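Local coordinates for bromodomain adjacent to zinc finger domain protein 2B (Homo sapiens, PDB 4QF3) that probably reads histone H3 tails through its PHD zinc finger, as part of a bromodomain protein thought to act in chromatin-based regulation of transcription, at residues 22-25 against 26-29; 30-33 against 34-37. All coordinates share one frame; numbering follows the deposited sequence.

Interaction 1 of 2, residues 22-25 against 26-29. With ZN (zinc ion), chain D.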
loop_
_atom_site.group_PDB
_atom_site.type_symbol
_atom_site.label_atom_id
_atom_site.label_comp_id
_atom_site.label_asym_id
_atom_site.label_seq_id
_atom_site.Cartn_x
_atom_site.Cartn_y
_atom_site.Cartn_z
ATOM N N LEU A 22 0.287 2.006 -3.080
ATOM C CA LEU A 22 -0.191 2.627 -1.820
ATOM C C LEU A 22 0.628 2.267 -0.593
ATOM O O LEU A 22 0.778 1.067 -0.305
ATOM C CB LEU A 22 -1.673 2.276 -1.605
ATOM C CG LEU A 22 -2.605 2.525 -2.778
ATOM C CD1 LEU A 22 -3.993 2.233 -2.270
ATOM C CD2 LEU A 22 -2.495 3.921 -3.399
ATOM N N LEU A 23 1.149 3.280 0.088
ATOM C CA LEU A 23 2.043 3.078 1.211
ATOM C C LEU A 23 1.276 3.420 2.446
ATOM O O LEU A 23 0.737 4.552 2.584
ATOM C CB LEU A 23 3.294 3.963 1.099
ATOM C CG LEU A 23 3.932 4.025 -0.290
ATOM C CD1 LEU A 23 5.057 5.059 -0.361
ATOM C CD2 LEU A 23 4.415 2.636 -0.687
ATOM N N CYS A 24 1.243 2.469 3.366
ATOM C CA CYS A 24 0.454 2.583 4.584
ATOM C C CYS A 24 1.145 3.490 5.596
ATOM O O CYS A 24 2.294 3.243 5.945
ATOM C CB CYS A 24 0.151 1.245 5.241
ATOM S SG CYS A 24 -0.881 1.404 6.738
ATOM N N ASP A 25 0.406 4.480 6.091
ATOM C CA ASP A 25 0.983 5.418 7.070
ATOM C C ASP A 25 1.156 4.740 8.410
ATOM O O ASP A 25 1.968 5.191 9.239
ATOM C CB ASP A 25 0.078 6.623 7.251
ATOM C CG ASP A 25 0.600 7.827 6.565
ATOM O OD1 ASP A 25 1.306 8.609 7.234
ATOM O OD2 ASP A 25 0.324 7.968 5.364
ATOM N N GLY A 26 0.381 3.685 8.642
ATOM C CA GLY A 26 0.447 2.926 9.887
ATOM C C GLY A 26 1.657 2.038 10.009
ATOM O O GLY A 26 2.438 2.167 10.963
ATOM N N CYS A 27 1.804 1.128 9.053
ATOM C CA CYS A 27 2.801 0.063 9.090
ATOM C C CYS A 27 3.881 0.114 8.020
ATOM O O CYS A 27 4.774 -0.756 8.005
ATOM C CB CYS A 27 2.123 -1.297 8.963
ATOM S SG CYS A 27 1.332 -1.590 7.346
ATOM N N ASP A 28 3.806 1.102 7.138
ATOM C CA ASP A 28 4.760 1.307 6.047
ATOM C C ASP A 28 4.838 0.179 5.013
ATOM O O ASP A 28 5.807 0.138 4.244
ATOM C CB ASP A 28 6.175 1.596 6.601
ATOM C CG ASP A 28 6.193 2.740 7.591
ATOM O OD1 ASP A 28 5.575 3.796 7.309
ATOM O OD2 ASP A 28 6.843 2.590 8.647
ATOM N N LYS A 29 3.834 -0.707 4.958
ATOM C CA LYS A 29 3.815 -1.742 3.932
ATOM C C LYS A 29 3.090 -1.144 2.722
ATOM O O LYS A 29 2.348 -0.191 2.869
ATOM C CB LYS A 29 3.098 -2.946 4.406
ATOM C CG LYS A 29 3.880 -3.701 5.483
ATOM C CD LYS A 29 3.133 -4.924 5.936
ATOM C CE LYS A 29 4.011 -5.706 6.913
ATOM N NZ LYS A 29 3.222 -6.676 7.718
HETATM ZN ZN ZN D . -0.863 -0.805 7.498
HETATM O O HOH W 1 -0.437 -0.353 1.991
#
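Thiolate sulfurs act here as acceptors of backbone N-H groups as well as zinc ligands: Cys27 N points at Cys24 SG over 3.6 Å, nearly straight at 164°, and Lys29 N makes an equally long bond to Cys27 SG. This is a zinc knuckle, the Cys-x-x-Cys turn that supplies half of the four-cysteine site of the PHD finger. The two sulfurs reach the metal from the two ends of the turn, Cys24 SG at 2.3 Å from the zinc and Cys27 SG at the same length, while Cys50 and Cys53 complete the tetrahedral set. Their torsions differ. Cys24 holds SG anti to its own N (chi1 -178°), directed across the turn, whereas Cys27 tucks SG between its N and carbonyl carbon (chi1 66°), which leaves the sulfur 3.7 Å from Cys24 CB. The N-H groups aimed at the thiolates would probably draw off some of their negative charge, tempering the charge that four cysteines bring to one zinc.

Both polar backbone atoms of Cys24 are also used within the turn. Its carbonyl O receives Asp28 N in a bent bond, and Asp28, in a left-handed backbone conformation, brings its CA-H to the same oxygen. Beyond it the chain turns back, so that Cys24 N donates to Lys29 O, 2.9 Å away. The side chain of Asp25 leads off from the turn, and its backbone bonds to Trp48. Where the two arms open toward the sheet, one water donates both to Leu22 O, at 3.0 Å, and to Lys29 O, at 2.9 Å.

Interaction 2 of 2, residues 30-33 against 34-37; sequences GCHT and YCHR. With ZN (zinc ion), chain C.
Leaving strand 30-32, the backbone folds into a tight turn in which His32 O accepts two N-H groups, Cys35 N at 3.0 Å from above the carbonyl plane and His36 N at 3.2 Å, nearly in line with the carbonyl bond. The turn sets His32 and Cys35 on one zinc, which His32 ND1 binds at 2.1 Å and Cys35 SG at 2.3 Å; Cys9 and Cys12 complete this site of three cysteines and one histidine in the PHD finger. Tyr34 lies side by side with His32 in an offset stack, planes 11° apart: its OH sits over the imidazole centre, and its own ring face takes His32 CB, 3.7 Å from the ring centroid. Wedging CG between the tyrosine's backbone N and carbonyl carbon (chi1 53°) swings the phenol back over the histidine. With an alanine in place of Tyr34, that imidazole face would probably lose its cover, leaving the ligand's orientation to the zinc and to the bond from His32 NE2 to Asp16 O. On the other side of the turn, Cys31 SG rests over one face of the His36 ring, 3.8 Å from its centroid. Strand 21-23 flanks the turn, with Leu21 against His32 and Leu22 against Thr33.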
loop_
_atom_site.group_PDB
_atom_site.type_symbol
_atom_site.label_atom_id
_atom_site.label_comp_id
_atom_site.label_asym_id
_atom_site.label_seq_id
_atom_site.Cartn_x
_atom_site.Cartn_y
_atom_site.Cartn_z
ATOM N N GLY A 30 3.357 -1.715 1.560
ATOM C CA GLY A 30 2.851 -1.255 0.263
ATOM C C GLY A 30 1.978 -2.256 -0.438
ATOM O O GLY A 30 2.086 -3.462 -0.266
ATOM N N CYS A 31 1.015 -1.746 -1.219
ATOM C CA CYS A 31 0.232 -2.607 -2.059
ATOM C C CYS A 31 -0.350 -1.807 -3.203
ATOM O O CYS A 31 -0.933 -0.734 -2.987
ATOM C CB CYS A 31 -0.875 -3.275 -1.254
ATOM S SG CYS A 31 -1.763 -4.622 -2.081
ATOM N N HIS A 32 -0.242 -2.318 -4.421
ATOM C CA HIS A 32 -0.855 -1.601 -5.559
ATOM C C HIS A 32 -2.374 -1.612 -5.524
ATOM O O HIS A 32 -2.975 -2.585 -5.105
ATOM C CB HIS A 32 -0.489 -2.289 -6.869
ATOM C CG HIS A 32 0.970 -2.167 -7.235
ATOM N ND1 HIS A 32 1.833 -3.245 -7.263
ATOM C CD2 HIS A 32 1.704 -1.080 -7.577
ATOM C CE1 HIS A 32 3.030 -2.829 -7.658
ATOM N NE2 HIS A 32 2.978 -1.520 -7.851
ATOM N N THR A 33 -2.960 -0.517 -5.999
ATOM C CA THR A 33 -4.398 -0.450 -6.108
ATOM C C THR A 33 -4.954 -1.719 -6.789
ATOM O O THR A 33 -5.953 -2.332 -6.340
ATOM C CB THR A 33 -4.742 0.793 -6.952
ATOM O OG1 THR A 33 -3.968 0.774 -8.159
ATOM C CG2 THR A 33 -4.561 2.091 -6.209
ATOM N N TYR A 34 -4.312 -2.162 -7.883
ATOM C CA TYR A 34 -4.810 -3.238 -8.727
ATOM C C TYR A 34 -4.434 -4.622 -8.244
ATOM O O TYR A 34 -4.847 -5.618 -8.822
ATOM C CB TYR A 34 -4.312 -3.024 -10.170
ATOM C CG TYR A 34 -2.803 -2.830 -10.286
ATOM C CD1 TYR A 34 -1.919 -3.909 -10.176
ATOM C CD2 TYR A 34 -2.263 -1.589 -10.473
ATOM C CE1 TYR A 34 -0.561 -3.729 -10.289
ATOM C CE2 TYR A 34 -0.905 -1.398 -10.619
ATOM C CZ TYR A 34 -0.052 -2.488 -10.500
ATOM O OH TYR A 34 1.330 -2.256 -10.599
ATOM N N CYS A 35 -3.635 -4.667 -7.174
ATOM C CA CYS A 35 -3.242 -5.917 -6.504
ATOM C C CYS A 35 -4.120 -6.210 -5.292
ATOM O O CYS A 35 -4.218 -7.367 -4.895
ATOM C CB CYS A 35 -1.766 -5.922 -6.054
ATOM S SG CYS A 35 -0.641 -6.015 -7.467
ATOM N N HIS A 36 -4.815 -5.197 -4.741
ATOM C CA HIS A 36 -5.860 -5.458 -3.780
ATOM C C HIS A 36 -7.008 -6.220 -4.393
ATOM O O HIS A 36 -7.287 -6.105 -5.590
ATOM C CB HIS A 36 -6.476 -4.169 -3.263
ATOM C CG HIS A 36 -5.642 -3.449 -2.276
ATOM N ND1 HIS A 36 -5.723 -3.702 -0.924
ATOM C CD2 HIS A 36 -4.726 -2.469 -2.429
ATOM C CE1 HIS A 36 -4.900 -2.896 -0.282
ATOM N NE2 HIS A 36 -4.294 -2.135 -1.168
ATOM N N ARG A 37 -7.698 -7.008 -3.556
ATOM C CA ARG A 37 -9.008 -7.577 -3.890
ATOM C C ARG A 37 -9.949 -7.258 -2.739
ATOM O O ARG A 37 -9.611 -7.557 -1.601
ATOM C CB ARG A 37 -8.939 -9.090 -4.072
ATOM C CG ARG A 37 -8.047 -9.527 -5.175
ATOM C CD ARG A 37 -8.676 -9.206 -6.532
ATOM N NE ARG A 37 -7.785 -9.644 -7.607
ATOM C CZ ARG A 37 -6.779 -8.920 -8.107
ATOM N NH1 ARG A 37 -6.518 -7.682 -7.674
ATOM N NH2 ARG A 37 -6.032 -9.439 -9.079
HETATM ZN ZN ZN C . 1.384 -5.272 -6.730
#

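Following the chain from its N terminus, strand 21-23 runs into interaction 1, which closes the knuckle loop between the two strands of the antiparallel sheet. The returning chain becomes strand 30-32 and leads straight into interaction 2, a second tight turn that begins where the first contact ends. The two therefore follow in series, neither enclosing the other, on opposite sides of the chain's centre with their centres 12 Å apart. The sheet joins them: Cys31 N probably bonds to Leu22 O at 3.0 Å, and Leu23 CD2 packs near Gly30 CA. Each turn serves a different zinc, the first completed from farther along the chain, the second from before the sheet, the interleaved cross-brace of PHD fingers.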